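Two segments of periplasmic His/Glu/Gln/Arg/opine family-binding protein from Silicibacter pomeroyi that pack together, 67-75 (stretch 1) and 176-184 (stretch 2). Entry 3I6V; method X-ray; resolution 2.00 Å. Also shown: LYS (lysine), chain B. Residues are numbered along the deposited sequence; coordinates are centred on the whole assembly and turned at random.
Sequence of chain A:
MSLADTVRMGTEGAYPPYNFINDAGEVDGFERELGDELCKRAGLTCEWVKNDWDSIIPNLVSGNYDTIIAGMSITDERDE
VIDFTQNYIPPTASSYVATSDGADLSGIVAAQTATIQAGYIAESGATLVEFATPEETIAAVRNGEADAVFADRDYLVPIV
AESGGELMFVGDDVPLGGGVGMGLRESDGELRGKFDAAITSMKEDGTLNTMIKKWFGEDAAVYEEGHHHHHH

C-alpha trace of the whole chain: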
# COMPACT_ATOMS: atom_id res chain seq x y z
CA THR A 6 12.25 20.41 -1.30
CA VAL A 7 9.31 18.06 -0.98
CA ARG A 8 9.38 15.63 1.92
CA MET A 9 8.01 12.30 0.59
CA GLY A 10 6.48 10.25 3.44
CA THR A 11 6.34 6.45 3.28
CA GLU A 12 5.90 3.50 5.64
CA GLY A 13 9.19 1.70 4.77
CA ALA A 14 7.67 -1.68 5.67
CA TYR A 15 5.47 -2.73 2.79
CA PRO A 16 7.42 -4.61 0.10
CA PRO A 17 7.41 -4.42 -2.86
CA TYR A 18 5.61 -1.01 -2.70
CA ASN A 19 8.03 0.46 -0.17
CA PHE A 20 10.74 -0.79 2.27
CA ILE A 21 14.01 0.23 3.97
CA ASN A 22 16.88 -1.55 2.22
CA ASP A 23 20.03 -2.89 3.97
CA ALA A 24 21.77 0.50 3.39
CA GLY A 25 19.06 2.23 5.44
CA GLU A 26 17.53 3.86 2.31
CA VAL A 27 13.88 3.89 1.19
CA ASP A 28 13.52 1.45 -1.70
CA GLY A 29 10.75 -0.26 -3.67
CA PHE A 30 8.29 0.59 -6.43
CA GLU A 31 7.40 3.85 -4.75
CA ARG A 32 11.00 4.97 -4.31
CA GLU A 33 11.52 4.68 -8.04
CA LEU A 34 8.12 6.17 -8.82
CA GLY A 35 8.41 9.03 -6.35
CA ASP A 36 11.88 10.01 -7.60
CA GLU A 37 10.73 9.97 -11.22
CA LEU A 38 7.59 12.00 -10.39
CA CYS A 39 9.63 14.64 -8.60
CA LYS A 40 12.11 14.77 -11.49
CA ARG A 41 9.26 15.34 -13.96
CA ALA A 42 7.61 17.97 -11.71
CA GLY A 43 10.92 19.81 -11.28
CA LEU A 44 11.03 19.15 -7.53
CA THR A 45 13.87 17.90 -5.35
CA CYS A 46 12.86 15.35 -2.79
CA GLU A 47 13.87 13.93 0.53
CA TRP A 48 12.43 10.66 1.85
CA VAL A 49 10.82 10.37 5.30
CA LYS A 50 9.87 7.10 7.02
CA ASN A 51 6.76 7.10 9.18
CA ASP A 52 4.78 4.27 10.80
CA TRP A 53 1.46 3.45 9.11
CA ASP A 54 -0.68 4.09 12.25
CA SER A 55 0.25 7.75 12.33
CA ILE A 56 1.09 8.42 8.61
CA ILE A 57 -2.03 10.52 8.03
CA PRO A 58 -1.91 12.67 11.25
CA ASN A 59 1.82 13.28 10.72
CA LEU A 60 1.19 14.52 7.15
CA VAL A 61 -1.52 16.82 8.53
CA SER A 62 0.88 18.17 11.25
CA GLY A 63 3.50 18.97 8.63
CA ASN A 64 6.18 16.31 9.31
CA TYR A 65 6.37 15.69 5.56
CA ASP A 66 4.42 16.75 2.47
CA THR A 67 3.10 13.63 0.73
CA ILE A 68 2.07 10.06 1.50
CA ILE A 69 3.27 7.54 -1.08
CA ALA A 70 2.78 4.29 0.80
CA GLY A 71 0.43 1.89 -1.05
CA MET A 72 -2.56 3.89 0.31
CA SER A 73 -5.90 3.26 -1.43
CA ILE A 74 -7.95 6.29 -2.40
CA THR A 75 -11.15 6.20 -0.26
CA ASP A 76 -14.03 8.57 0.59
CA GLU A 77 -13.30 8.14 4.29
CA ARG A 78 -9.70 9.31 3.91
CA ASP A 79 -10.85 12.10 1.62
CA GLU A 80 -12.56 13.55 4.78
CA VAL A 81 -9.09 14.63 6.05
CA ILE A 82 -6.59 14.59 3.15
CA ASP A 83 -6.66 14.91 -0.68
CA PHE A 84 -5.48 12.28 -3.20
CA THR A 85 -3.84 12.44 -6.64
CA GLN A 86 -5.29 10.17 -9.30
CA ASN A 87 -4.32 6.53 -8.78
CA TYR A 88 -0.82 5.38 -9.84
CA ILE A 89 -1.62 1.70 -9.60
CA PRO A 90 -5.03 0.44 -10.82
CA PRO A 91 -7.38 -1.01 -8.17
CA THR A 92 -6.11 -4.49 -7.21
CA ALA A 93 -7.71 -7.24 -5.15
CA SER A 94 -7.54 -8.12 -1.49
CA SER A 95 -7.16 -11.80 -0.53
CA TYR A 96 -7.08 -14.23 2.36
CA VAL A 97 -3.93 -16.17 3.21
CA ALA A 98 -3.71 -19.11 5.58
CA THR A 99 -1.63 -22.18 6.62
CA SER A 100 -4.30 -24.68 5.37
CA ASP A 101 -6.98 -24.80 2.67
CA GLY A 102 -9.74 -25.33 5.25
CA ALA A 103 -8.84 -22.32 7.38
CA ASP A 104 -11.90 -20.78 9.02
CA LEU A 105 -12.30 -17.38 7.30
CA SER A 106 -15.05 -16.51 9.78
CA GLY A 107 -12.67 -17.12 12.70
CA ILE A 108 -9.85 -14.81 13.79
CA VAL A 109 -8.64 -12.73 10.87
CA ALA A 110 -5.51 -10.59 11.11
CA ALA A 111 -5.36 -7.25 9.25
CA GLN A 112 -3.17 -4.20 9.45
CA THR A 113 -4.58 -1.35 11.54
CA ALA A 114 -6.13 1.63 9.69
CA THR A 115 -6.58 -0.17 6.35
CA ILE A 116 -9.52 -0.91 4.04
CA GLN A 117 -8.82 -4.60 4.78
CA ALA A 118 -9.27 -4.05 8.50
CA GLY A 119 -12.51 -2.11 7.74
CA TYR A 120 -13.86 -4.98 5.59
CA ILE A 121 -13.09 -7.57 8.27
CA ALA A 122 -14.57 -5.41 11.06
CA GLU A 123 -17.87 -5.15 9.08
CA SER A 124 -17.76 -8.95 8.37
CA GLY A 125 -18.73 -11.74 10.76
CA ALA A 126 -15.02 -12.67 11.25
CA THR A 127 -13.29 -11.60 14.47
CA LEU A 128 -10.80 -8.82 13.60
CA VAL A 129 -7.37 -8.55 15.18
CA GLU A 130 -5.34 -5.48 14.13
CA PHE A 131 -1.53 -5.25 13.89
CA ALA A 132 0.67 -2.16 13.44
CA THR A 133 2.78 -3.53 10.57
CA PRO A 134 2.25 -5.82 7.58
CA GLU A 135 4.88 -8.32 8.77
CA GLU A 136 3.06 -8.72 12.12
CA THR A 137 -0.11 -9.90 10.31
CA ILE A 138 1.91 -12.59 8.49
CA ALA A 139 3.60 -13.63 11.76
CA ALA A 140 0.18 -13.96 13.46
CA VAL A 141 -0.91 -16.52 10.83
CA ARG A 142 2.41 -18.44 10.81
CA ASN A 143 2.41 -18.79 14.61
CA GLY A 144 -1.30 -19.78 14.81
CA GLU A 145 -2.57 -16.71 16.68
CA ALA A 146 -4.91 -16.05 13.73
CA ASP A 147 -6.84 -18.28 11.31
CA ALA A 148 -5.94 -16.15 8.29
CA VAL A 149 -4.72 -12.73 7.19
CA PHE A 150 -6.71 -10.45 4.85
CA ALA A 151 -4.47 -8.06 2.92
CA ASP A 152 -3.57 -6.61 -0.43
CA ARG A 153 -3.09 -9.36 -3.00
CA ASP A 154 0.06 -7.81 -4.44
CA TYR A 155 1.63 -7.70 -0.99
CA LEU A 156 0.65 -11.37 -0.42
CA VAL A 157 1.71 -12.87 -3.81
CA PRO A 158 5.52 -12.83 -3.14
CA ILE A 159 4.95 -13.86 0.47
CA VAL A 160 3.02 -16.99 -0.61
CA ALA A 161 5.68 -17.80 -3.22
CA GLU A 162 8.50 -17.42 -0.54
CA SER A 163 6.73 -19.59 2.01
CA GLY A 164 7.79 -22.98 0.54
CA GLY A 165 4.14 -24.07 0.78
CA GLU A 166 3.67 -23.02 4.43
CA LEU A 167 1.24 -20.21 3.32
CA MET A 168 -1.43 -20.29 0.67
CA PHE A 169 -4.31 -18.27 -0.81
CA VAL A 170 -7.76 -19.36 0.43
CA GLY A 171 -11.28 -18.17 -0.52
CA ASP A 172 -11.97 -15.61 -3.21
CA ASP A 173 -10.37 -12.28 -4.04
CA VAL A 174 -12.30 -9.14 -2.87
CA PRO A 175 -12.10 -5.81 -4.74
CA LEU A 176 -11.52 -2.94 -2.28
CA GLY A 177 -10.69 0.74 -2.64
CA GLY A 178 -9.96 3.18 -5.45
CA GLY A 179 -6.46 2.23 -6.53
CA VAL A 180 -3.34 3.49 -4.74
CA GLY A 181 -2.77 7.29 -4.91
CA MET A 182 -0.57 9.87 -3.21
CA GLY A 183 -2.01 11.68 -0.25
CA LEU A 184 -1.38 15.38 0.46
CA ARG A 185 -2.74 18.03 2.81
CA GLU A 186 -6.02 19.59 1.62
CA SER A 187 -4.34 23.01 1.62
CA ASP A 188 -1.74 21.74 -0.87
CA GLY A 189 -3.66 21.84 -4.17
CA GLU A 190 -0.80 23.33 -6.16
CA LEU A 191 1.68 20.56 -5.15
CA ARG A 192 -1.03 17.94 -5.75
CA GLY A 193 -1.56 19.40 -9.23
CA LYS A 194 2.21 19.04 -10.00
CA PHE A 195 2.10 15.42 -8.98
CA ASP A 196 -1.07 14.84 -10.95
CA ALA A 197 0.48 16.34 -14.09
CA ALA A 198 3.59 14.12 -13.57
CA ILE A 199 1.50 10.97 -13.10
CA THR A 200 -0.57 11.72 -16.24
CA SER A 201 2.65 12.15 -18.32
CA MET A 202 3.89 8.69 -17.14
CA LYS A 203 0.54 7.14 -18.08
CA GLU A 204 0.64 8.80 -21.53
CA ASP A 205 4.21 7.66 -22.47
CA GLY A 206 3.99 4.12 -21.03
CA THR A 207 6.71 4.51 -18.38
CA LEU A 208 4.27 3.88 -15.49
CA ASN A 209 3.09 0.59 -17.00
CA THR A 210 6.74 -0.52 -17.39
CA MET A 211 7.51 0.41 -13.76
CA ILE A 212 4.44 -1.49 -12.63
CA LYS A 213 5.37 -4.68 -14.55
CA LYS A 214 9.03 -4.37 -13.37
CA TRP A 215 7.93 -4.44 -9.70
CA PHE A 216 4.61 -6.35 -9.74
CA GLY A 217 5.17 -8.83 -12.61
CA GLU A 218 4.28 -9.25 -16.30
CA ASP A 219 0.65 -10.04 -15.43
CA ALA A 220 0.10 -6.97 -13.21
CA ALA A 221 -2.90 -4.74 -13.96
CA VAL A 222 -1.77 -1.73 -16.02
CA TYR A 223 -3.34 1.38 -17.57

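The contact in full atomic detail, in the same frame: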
# COMPACT_ATOMS: atom_id res chain seq x y z
N THR A 67 3.92 14.58 1.49
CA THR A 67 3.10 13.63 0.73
C THR A 67 3.07 12.28 1.44
O THR A 67 3.97 11.98 2.25
CB THR A 67 3.63 13.39 -0.71
OG1 THR A 67 4.83 12.59 -0.63
CG2 THR A 67 3.95 14.69 -1.44
N ILE A 68 2.05 11.48 1.13
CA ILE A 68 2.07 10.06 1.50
C ILE A 68 2.13 9.26 0.21
O ILE A 68 1.27 9.42 -0.64
CB ILE A 68 0.82 9.67 2.31
CG1 ILE A 68 0.82 10.40 3.65
CG2 ILE A 68 0.76 8.14 2.53
CD1 ILE A 68 -0.51 10.23 4.42
N ILE A 69 3.18 8.45 0.05
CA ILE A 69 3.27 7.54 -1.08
C ILE A 69 3.65 6.19 -0.46
O ILE A 69 4.83 5.92 -0.17
CB ILE A 69 4.25 8.06 -2.17
CG1 ILE A 69 4.28 7.15 -3.40
CG2 ILE A 69 5.68 8.36 -1.58
CD1 ILE A 69 5.17 7.71 -4.56
N ALA A 70 2.64 5.38 -0.17
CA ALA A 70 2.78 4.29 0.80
C ALA A 70 1.69 3.24 0.58
O ALA A 70 1.07 2.77 1.54
CB ALA A 70 2.70 4.85 2.27
N GLY A 71 1.46 2.89 -0.68
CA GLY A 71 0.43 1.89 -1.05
C GLY A 71 -0.96 2.18 -0.50
O GLY A 71 -1.72 1.26 -0.23
N MET A 72 -1.31 3.47 -0.37
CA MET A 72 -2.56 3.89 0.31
C MET A 72 -3.68 3.98 -0.74
O MET A 72 -3.55 4.76 -1.68
CB MET A 72 -2.39 5.28 0.95
CG MET A 72 -3.65 5.79 1.79
SD MET A 72 -3.39 7.34 2.68
CE MET A 72 -2.61 6.68 4.13
N SER A 73 -4.74 3.19 -0.57
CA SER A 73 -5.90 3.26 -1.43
C SER A 73 -6.65 4.57 -1.27
O SER A 73 -6.81 5.09 -0.15
CB SER A 73 -6.87 2.12 -1.10
OG SER A 73 -6.29 0.87 -1.48
N ILE A 74 -7.11 5.09 -2.40
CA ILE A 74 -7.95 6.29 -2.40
C ILE A 74 -9.32 5.88 -1.85
O ILE A 74 -9.92 4.96 -2.38
CB ILE A 74 -8.10 6.81 -3.83
CG1 ILE A 74 -6.78 7.36 -4.33
CG2 ILE A 74 -9.16 7.98 -3.87
CD1 ILE A 74 -6.69 7.40 -5.90
N THR A 75 -9.80 6.50 -0.77
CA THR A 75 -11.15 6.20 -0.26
C THR A 75 -11.86 7.48 0.16
O THR A 75 -11.22 8.50 0.46
CB THR A 75 -11.15 5.28 0.96
OG1 THR A 75 -10.65 6.03 2.09
CG2 THR A 75 -10.28 4.02 0.73
N LEU A 176 -11.33 -3.97 -3.29
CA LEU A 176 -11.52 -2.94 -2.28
C LEU A 176 -10.75 -1.71 -2.65
O LEU A 176 -9.57 -1.82 -3.01
CB LEU A 176 -11.04 -3.42 -0.88
CG LEU A 176 -11.88 -4.38 -0.06
CD1 LEU A 176 -11.14 -4.76 1.26
CD2 LEU A 176 -13.29 -3.77 0.25
N GLY A 177 -11.41 -0.54 -2.59
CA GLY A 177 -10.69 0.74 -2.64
C GLY A 177 -10.47 1.25 -4.06
O GLY A 177 -10.69 0.52 -5.03
N GLY A 178 -10.01 2.50 -4.17
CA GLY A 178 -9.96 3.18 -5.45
C GLY A 178 -8.64 3.15 -6.22
O GLY A 178 -8.39 4.01 -7.05
N GLY A 179 -7.79 2.16 -5.96
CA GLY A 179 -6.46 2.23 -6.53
C GLY A 179 -5.59 3.02 -5.56
O GLY A 179 -6.09 3.81 -4.77
N VAL A 180 -4.28 2.78 -5.60
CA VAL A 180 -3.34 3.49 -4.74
C VAL A 180 -3.06 4.90 -5.33
O VAL A 180 -2.86 5.07 -6.54
CB VAL A 180 -2.04 2.64 -4.59
CG1 VAL A 180 -1.06 3.35 -3.74
CG2 VAL A 180 -2.38 1.30 -3.91
N GLY A 181 -3.05 5.91 -4.47
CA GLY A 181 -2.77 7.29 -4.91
C GLY A 181 -1.94 7.96 -3.86
O GLY A 181 -1.81 7.44 -2.74
N MET A 182 -1.36 9.11 -4.20
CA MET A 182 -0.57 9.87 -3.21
C MET A 182 -1.51 10.73 -2.42
O MET A 182 -2.45 11.35 -3.00
CB MET A 182 0.46 10.82 -3.89
CG MET A 182 1.57 10.13 -4.72
SD MET A 182 2.72 11.25 -5.63
CE MET A 182 3.00 12.39 -4.28
N GLY A 183 -1.23 10.83 -1.13
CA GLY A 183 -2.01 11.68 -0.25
C GLY A 183 -1.25 12.96 0.03
O GLY A 183 -0.03 12.96 0.16
N LEU A 184 -1.96 14.08 0.10
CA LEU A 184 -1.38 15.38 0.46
C LEU A 184 -2.35 16.15 1.34
O LEU A 184 -3.54 15.83 1.37
CB LEU A 184 -1.12 16.24 -0.78
CG LEU A 184 -0.06 15.69 -1.74
CD1 LEU A 184 -0.77 14.90 -2.85
CD2 LEU A 184 0.72 16.86 -2.32
N LYS B . -4.23 -0.30 0.15
CA LYS B . -4.73 -0.67 1.51
C LYS B . -5.23 0.55 2.25
O LYS B . -5.04 1.67 1.76
CB LYS B . -3.62 -1.37 2.33
CG LYS B . -2.43 -0.48 2.71
CD LYS B . -1.35 -1.32 3.46
CE LYS B . -0.13 -0.45 3.95
NZ LYS B . 0.95 -1.36 4.59
OXT LYS B . -5.82 0.43 3.37
O HOH W 1 0.07 5.82 -1.61
O HOH W 2 -7.27 0.11 -3.83

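The two stretches, more than one hundred residues apart in sequence, are joined mainly through their backbones, and together they bury 650 Å². Two separate ladders form, with a register shift of two residues between them. In the first, I68 and G183 make an antiparallel hydrogen-bonded pair: I68 N donates to G183 O (2.7 Å) and G183 N to I68 O (2.9 Å). In the second, S73 and V180 face one another with their CA atoms 4.2 Å apart, and the bonds fall on their neighbours, G181 N to M72 O (3.1 Å) and I74 N to G179 O (2.9 Å). A further bond, G178 N to I74 O (3.0 Å), is more bent, with an angle of 139°, and extends the pairing into the glycine-rich turn.

CA-H...O contacts supplement these bonds, using the same carbonyls. G183 O receives T67 CA at 3.3 Å, and I68 O receives M182 CA at 3.2 Å; in the second ladder M72 O lies 3.3 Å from V180 CA, and G179 O 3.4 Å from S73 CA.

Between the ladders, where stretch 1 bends through A70 and G71, water 1 bridges the stretches, accepting from A70 N and M72 N, both at 3.0 Å, and donating to G181 O at 2.7 Å. Beside the second ladder, water 2 links S73 OG (2.7 Å) to stretch 2, donating to L176 O (3.1 Å) and accepting from G179 N (3.0 Å).

Side chains pack around this framework. I74 is covered most by the other stretch (71 Å²), followed by V180 (64 Å²) and M182 (63 Å²), apolar residues suited to close packing; V180 and M182 are buried, I74 partly exposed. M182, with chi1 m and chi3 p, curls so that its CE reaches T67 CB at 3.8 Å, while its CG lies 4.2 Å from I69 CB. T67 CG2 also meets L184 CD2 at 4.0 Å. V180 CG1 packs 3.4 Å from G71 CA. I74 points toward stretch 2 and lays its CG1 4.0 Å from G181 N.

At G177, G178 and G181 the absence of a side chain allows the close approach. A CB on G181 would clash with I74 CD1, and one on G178 with I74 O; on G177 it would sit tightly against S73 CB. G71 and G177 also have positive phi, which favours glycine, and the backbone angles of G179 would jam a CB against the preceding carbonyl.

Stretch 1 also serves the bound lysine, in keeping with an amino-acid-binding protein: lysine N donates to G71 O (3.0 Å) and S73 OG (2.9 Å), and S73 N donates to lysine O (2.8 Å).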